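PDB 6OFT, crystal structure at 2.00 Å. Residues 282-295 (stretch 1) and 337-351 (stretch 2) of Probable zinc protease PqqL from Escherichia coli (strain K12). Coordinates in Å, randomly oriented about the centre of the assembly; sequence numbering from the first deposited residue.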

# COMPACT_ATOMS: atom_id res chain seq x y z
N MET A 282 -2.21 -1.09 -17.72
CA MET A 282 -3.06 -1.31 -18.88
C MET A 282 -3.27 -2.77 -19.17
O MET A 282 -4.39 -3.14 -19.49
CB MET A 282 -2.57 -0.55 -20.10
CG MET A 282 -3.05 0.88 -20.06
SD MET A 282 -2.51 1.81 -21.46
CE MET A 282 -2.89 3.42 -20.89
N LEU A 283 -2.23 -3.62 -19.00
CA LEU A 283 -2.34 -5.08 -19.18
C LEU A 283 -3.37 -5.64 -18.20
O LEU A 283 -4.21 -6.45 -18.60
CB LEU A 283 -0.99 -5.79 -19.00
CG LEU A 283 -0.04 -5.79 -20.20
CD1 LEU A 283 1.26 -6.46 -19.84
CD2 LEU A 283 -0.65 -6.50 -21.43
N VAL A 284 -3.34 -5.15 -16.94
CA VAL A 284 -4.24 -5.50 -15.84
C VAL A 284 -5.66 -5.07 -16.22
O VAL A 284 -6.58 -5.90 -16.19
CB VAL A 284 -3.72 -4.89 -14.49
CG1 VAL A 284 -4.84 -4.70 -13.46
CG2 VAL A 284 -2.58 -5.72 -13.91
N GLN A 285 -5.84 -3.80 -16.63
CA GLN A 285 -7.14 -3.28 -17.02
C GLN A 285 -7.74 -4.00 -18.23
O GLN A 285 -8.93 -4.30 -18.23
CB GLN A 285 -7.12 -1.76 -17.28
CG GLN A 285 -8.53 -1.20 -17.57
CD GLN A 285 -8.63 0.30 -17.54
OE1 GLN A 285 -7.72 1.01 -17.11
NE2 GLN A 285 -9.77 0.82 -18.00
N LEU A 286 -6.92 -4.29 -19.26
CA LEU A 286 -7.39 -4.97 -20.47
C LEU A 286 -7.91 -6.37 -20.15
O LEU A 286 -8.96 -6.76 -20.66
CB LEU A 286 -6.29 -5.00 -21.53
CG LEU A 286 -6.03 -3.69 -22.29
CD1 LEU A 286 -4.64 -3.67 -22.87
CD2 LEU A 286 -7.05 -3.47 -23.40
N PHE A 287 -7.22 -7.10 -19.24
CA PHE A 287 -7.64 -8.42 -18.77
C PHE A 287 -9.04 -8.29 -18.12
O PHE A 287 -9.94 -9.04 -18.48
CB PHE A 287 -6.64 -8.99 -17.75
CG PHE A 287 -7.00 -10.37 -17.25
CD1 PHE A 287 -7.87 -10.53 -16.18
CD2 PHE A 287 -6.47 -11.50 -17.85
CE1 PHE A 287 -8.20 -11.81 -15.71
CE2 PHE A 287 -6.80 -12.78 -17.39
CZ PHE A 287 -7.66 -12.92 -16.33
N ASN A 288 -9.18 -7.33 -17.18
CA ASN A 288 -10.42 -7.02 -16.45
C ASN A 288 -11.55 -6.70 -17.39
O ASN A 288 -12.65 -7.23 -17.22
CB ASN A 288 -10.19 -5.84 -15.47
CG ASN A 288 -9.33 -6.23 -14.30
OD1 ASN A 288 -9.13 -7.41 -14.05
ND2 ASN A 288 -8.80 -5.26 -13.54
N GLN A 289 -11.28 -5.83 -18.39
CA GLN A 289 -12.20 -5.39 -19.44
C GLN A 289 -12.73 -6.61 -20.20
O GLN A 289 -13.94 -6.83 -20.20
CB GLN A 289 -11.51 -4.37 -20.37
CG GLN A 289 -12.34 -3.89 -21.56
CD GLN A 289 -11.72 -2.69 -22.25
OE1 GLN A 289 -11.07 -2.80 -23.30
NE2 GLN A 289 -11.95 -1.50 -21.70
N ARG A 290 -11.83 -7.46 -20.75
CA ARG A 290 -12.22 -8.66 -21.49
C ARG A 290 -13.08 -9.61 -20.68
O ARG A 290 -14.13 -10.00 -21.16
CB ARG A 290 -11.03 -9.39 -22.12
CG ARG A 290 -11.47 -10.15 -23.36
CD ARG A 290 -10.34 -10.85 -24.05
NE ARG A 290 -9.61 -9.95 -24.94
CZ ARG A 290 -8.53 -10.31 -25.61
NH1 ARG A 290 -8.07 -11.55 -25.52
NH2 ARG A 290 -7.91 -9.44 -26.39
N LEU A 291 -12.67 -9.93 -19.43
CA LEU A 291 -13.45 -10.82 -18.56
C LEU A 291 -14.86 -10.27 -18.28
O LEU A 291 -15.83 -11.03 -18.36
CB LEU A 291 -12.70 -11.11 -17.24
CG LEU A 291 -13.32 -12.18 -16.33
CD1 LEU A 291 -13.31 -13.56 -16.99
CD2 LEU A 291 -12.59 -12.25 -15.01
N GLN A 292 -14.97 -8.96 -17.97
CA GLN A 292 -16.25 -8.30 -17.69
C GLN A 292 -17.15 -8.25 -18.92
O GLN A 292 -18.37 -8.36 -18.77
CB GLN A 292 -16.05 -6.90 -17.11
CG GLN A 292 -15.68 -6.89 -15.62
CD GLN A 292 -16.69 -7.61 -14.74
OE1 GLN A 292 -16.39 -8.66 -14.15
NE2 GLN A 292 -17.90 -7.06 -14.64
N GLU A 293 -16.56 -8.12 -20.13
CA GLU A 293 -17.29 -8.08 -21.40
C GLU A 293 -17.87 -9.47 -21.69
O GLU A 293 -19.01 -9.57 -22.15
CB GLU A 293 -16.35 -7.66 -22.55
CG GLU A 293 -15.95 -6.19 -22.59
CD GLU A 293 -14.78 -5.83 -23.48
OE1 GLU A 293 -13.90 -6.70 -23.73
OE2 GLU A 293 -14.72 -4.66 -23.93
N ARG A 294 -17.08 -10.54 -21.41
CA ARG A 294 -17.49 -11.93 -21.60
C ARG A 294 -18.60 -12.32 -20.60
O ARG A 294 -19.53 -13.03 -20.98
CB ARG A 294 -16.29 -12.88 -21.50
CG ARG A 294 -15.35 -12.80 -22.70
CD ARG A 294 -14.37 -13.96 -22.75
NE ARG A 294 -13.99 -14.26 -24.13
CZ ARG A 294 -12.74 -14.28 -24.59
NH1 ARG A 294 -12.50 -14.56 -25.86
NH2 ARG A 294 -11.72 -14.03 -23.77
N ILE A 295 -18.52 -11.84 -19.35
CA ILE A 295 -19.53 -12.13 -18.32
C ILE A 295 -20.84 -11.40 -18.64
O ILE A 295 -21.90 -12.04 -18.66
CB ILE A 295 -19.01 -11.84 -16.88
CG1 ILE A 295 -17.95 -12.89 -16.45
CG2 ILE A 295 -20.17 -11.78 -15.85
CD1 ILE A 295 -17.02 -12.45 -15.31
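Stretch 2 (337-351) ALMAELATIDQHGFS

Stretch 2 lies across the helix of stretch 1 as a second helix followed by a short non-helical tail. Residues 337-348 continue a helix that begins earlier in the chain; its axis comes within 11.4 Å of the axis of helix 282-295, and the two N-to-C directions make an angle of 123°, so the helices cross obliquely with an antiparallel tendency. Gly349 is the first residue to leave the helical conformation, with phi/psi of 60/-143, a positive phi that favours glycine. Phe350 (-116/149) and Ser351 (-82/163) then run extended, and the side chain of Ser351 caps the next helix. The CA atoms pair most closely at two places: Leu291 CA and Glu341 CA are 7.8 Å apart in the crossing region, and Leu286 CA and Phe350 CA are 7.7 Å apart where the tail returns to stretch 1. Together the two stretches bury 672 Å².

Phe350, Glu341 and Arg290 contribute most of all to this surface. The Phe350 side chain (chi1 m) points toward stretch 1 and lays one face of its ring against Leu286. Leu286 CB is 3.7 Å from the centroid of the Phe350 ring and 18° off the ring normal, a CH-pi contact, while Leu283 CD2 approaches Phe350 CE2 at 3.7 Å. The aromatic ring thereby extends the apolar packing beyond the end of the stretch 2 helix.

Arg290 links this tail to the helix before it. Its NH2 donates a hydrogen bond to Gly349 O (2.8 Å, N-H...O angle 159°), with the carbonyl oxygen near the guanidinium plane, and the ring of Phe350 comes over one guanidinium face, Arg290 NH2 lying 3.4 Å from Phe350 CD1. A water extends the arrangement: it accepts from Arg290 NH1 at 2.8 Å and donates to Gly349 O at 2.7 Å, with a weak bond to Thr344 O, also at 2.7 Å. The water thus joins the arginine to Thr344 O, which also accepts the helix bond from His348 N, and to Gly349 O just past the helix end. The same guanidinium touches aliphatic groups, with Arg290 NH1 3.6 Å from Ile345 CG1.

Glu341 occupies the crossing itself, its side chain fitting as a knob among Phe287, Arg290, Leu291 and Arg294. The fit is steric rather than a salt bridge: Arg294 NH2 comes only to within 3.9 Å of the methylene Glu341 CG, and Glu341 OE1, 3.3 Å from Leu291 CB, has no polar partner in the model. Glu341 OE2 stands over one face of the Phe287 ring and lies 3.1 Å from Phe287 O, a pair of acceptors that is not hydrogen-bonded.

Phe287 answers with the reciprocal knob, set among Leu338, Glu341, Leu342 and Ile345. Its three apolar contacts with the stretch 2 helix are of equal length: Phe287 CZ to Leu338 CD1, Phe287 CE2 to Leu342 CD2 and Phe287 CD2 to Ile345 CD1 are each 3.8 Å, so the ring is held by successive turns of the crossing helix.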

# COMPACT_ATOMS: atom_id res chain seq x y z
N ALA A 337 -12.09 -21.07 -17.32
CA ALA A 337 -12.24 -19.65 -17.68
C ALA A 337 -10.92 -18.88 -17.62
O ALA A 337 -10.62 -18.14 -18.56
CB ALA A 337 -13.28 -18.98 -16.79
N LEU A 338 -10.14 -19.07 -16.54
CA LEU A 338 -8.87 -18.40 -16.35
C LEU A 338 -7.85 -18.82 -17.40
O LEU A 338 -7.24 -17.96 -18.03
CB LEU A 338 -8.32 -18.62 -14.91
CG LEU A 338 -7.02 -17.87 -14.51
CD1 LEU A 338 -7.12 -16.37 -14.75
CD2 LEU A 338 -6.65 -18.16 -13.05
N MET A 339 -7.66 -20.15 -17.57
CA MET A 339 -6.72 -20.73 -18.53
C MET A 339 -7.04 -20.30 -19.97
O MET A 339 -6.12 -20.02 -20.74
CB MET A 339 -6.76 -22.26 -18.43
CG MET A 339 -5.43 -22.93 -18.68
SD MET A 339 -4.22 -22.57 -17.38
CE MET A 339 -4.90 -23.56 -16.01
N ALA A 340 -8.34 -20.32 -20.33
CA ALA A 340 -8.85 -19.95 -21.65
C ALA A 340 -8.54 -18.50 -21.96
O ALA A 340 -8.07 -18.22 -23.06
CB ALA A 340 -10.35 -20.19 -21.71
N GLU A 341 -8.74 -17.58 -20.97
CA GLU A 341 -8.46 -16.15 -21.18
C GLU A 341 -6.97 -15.85 -21.29
O GLU A 341 -6.58 -15.03 -22.10
CB GLU A 341 -9.13 -15.26 -20.11
CG GLU A 341 -9.36 -13.85 -20.63
CD GLU A 341 -9.59 -12.73 -19.62
OE1 GLU A 341 -10.36 -12.95 -18.66
OE2 GLU A 341 -9.01 -11.64 -19.81
N LEU A 342 -6.14 -16.52 -20.48
CA LEU A 342 -4.69 -16.32 -20.50
C LEU A 342 -4.08 -16.83 -21.82
O LEU A 342 -3.23 -16.17 -22.39
CB LEU A 342 -4.00 -16.98 -19.28
CG LEU A 342 -4.29 -16.41 -17.88
CD1 LEU A 342 -3.76 -17.34 -16.82
CD2 LEU A 342 -3.69 -15.01 -17.69
N ALA A 343 -4.56 -17.99 -22.31
CA ALA A 343 -4.10 -18.58 -23.57
C ALA A 343 -4.57 -17.76 -24.79
O ALA A 343 -3.81 -17.66 -25.76
CB ALA A 343 -4.59 -20.02 -23.68
N THR A 344 -5.78 -17.18 -24.74
CA THR A 344 -6.32 -16.33 -25.82
C THR A 344 -5.41 -15.09 -26.03
O THR A 344 -5.08 -14.75 -27.17
CB THR A 344 -7.81 -15.99 -25.56
OG1 THR A 344 -8.55 -17.21 -25.47
CG2 THR A 344 -8.42 -15.13 -26.67
N ILE A 345 -4.99 -14.45 -24.92
CA ILE A 345 -4.08 -13.28 -24.92
C ILE A 345 -2.69 -13.73 -25.40
O ILE A 345 -2.02 -12.98 -26.13
CB ILE A 345 -4.03 -12.57 -23.55
CG1 ILE A 345 -5.45 -12.17 -23.07
CG2 ILE A 345 -3.11 -11.34 -23.59
CD1 ILE A 345 -5.58 -11.90 -21.53
N ASP A 346 -2.24 -14.95 -25.00
CA ASP A 346 -0.95 -15.49 -25.45
C ASP A 346 -0.90 -15.57 -26.98
O ASP A 346 0.11 -15.22 -27.59
CB ASP A 346 -0.71 -16.91 -24.90
CG ASP A 346 -0.31 -17.04 -23.44
OD1 ASP A 346 0.10 -16.03 -22.84
OD2 ASP A 346 -0.40 -18.17 -22.91
N GLN A 347 -2.00 -16.03 -27.59
CA GLN A 347 -2.11 -16.25 -29.02
C GLN A 347 -2.43 -15.00 -29.85
O GLN A 347 -1.89 -14.89 -30.96
CB GLN A 347 -3.14 -17.36 -29.29
CG GLN A 347 -2.63 -18.77 -28.94
CD GLN A 347 -3.70 -19.85 -28.93
OE1 GLN A 347 -4.71 -19.79 -29.65
NE2 GLN A 347 -3.51 -20.89 -28.13
N HIS A 348 -3.28 -14.06 -29.36
CA HIS A 348 -3.69 -12.90 -30.17
C HIS A 348 -3.52 -11.52 -29.53
O HIS A 348 -3.75 -10.52 -30.21
CB HIS A 348 -5.15 -13.08 -30.63
CG HIS A 348 -5.39 -14.38 -31.32
ND1 HIS A 348 -5.04 -14.56 -32.65
CD2 HIS A 348 -5.87 -15.54 -30.83
CE1 HIS A 348 -5.34 -15.82 -32.92
NE2 HIS A 348 -5.83 -16.45 -31.85
N GLY A 349 -3.12 -11.46 -28.25
CA GLY A 349 -2.93 -10.21 -27.53
C GLY A 349 -4.19 -9.38 -27.45
O GLY A 349 -5.30 -9.91 -27.33
N PHE A 350 -4.03 -8.06 -27.54
CA PHE A 350 -5.17 -7.14 -27.49
C PHE A 350 -5.30 -6.41 -28.80
O PHE A 350 -4.30 -6.19 -29.47
CB PHE A 350 -5.04 -6.17 -26.29
CG PHE A 350 -4.97 -6.89 -24.96
CD1 PHE A 350 -6.12 -7.40 -24.37
CD2 PHE A 350 -3.75 -7.09 -24.33
CE1 PHE A 350 -6.05 -8.09 -23.16
CE2 PHE A 350 -3.69 -7.78 -23.11
CZ PHE A 350 -4.84 -8.26 -22.53
N SER A 351 -6.54 -6.06 -29.18
CA SER A 351 -6.77 -5.34 -30.44
C SER A 351 -6.53 -3.86 -30.26
O SER A 351 -6.53 -3.38 -29.13
CB SER A 351 -8.19 -5.58 -30.94
OG SER A 351 -9.14 -4.95 -30.09
O HOH W 1 -6.34 -12.39 -27.51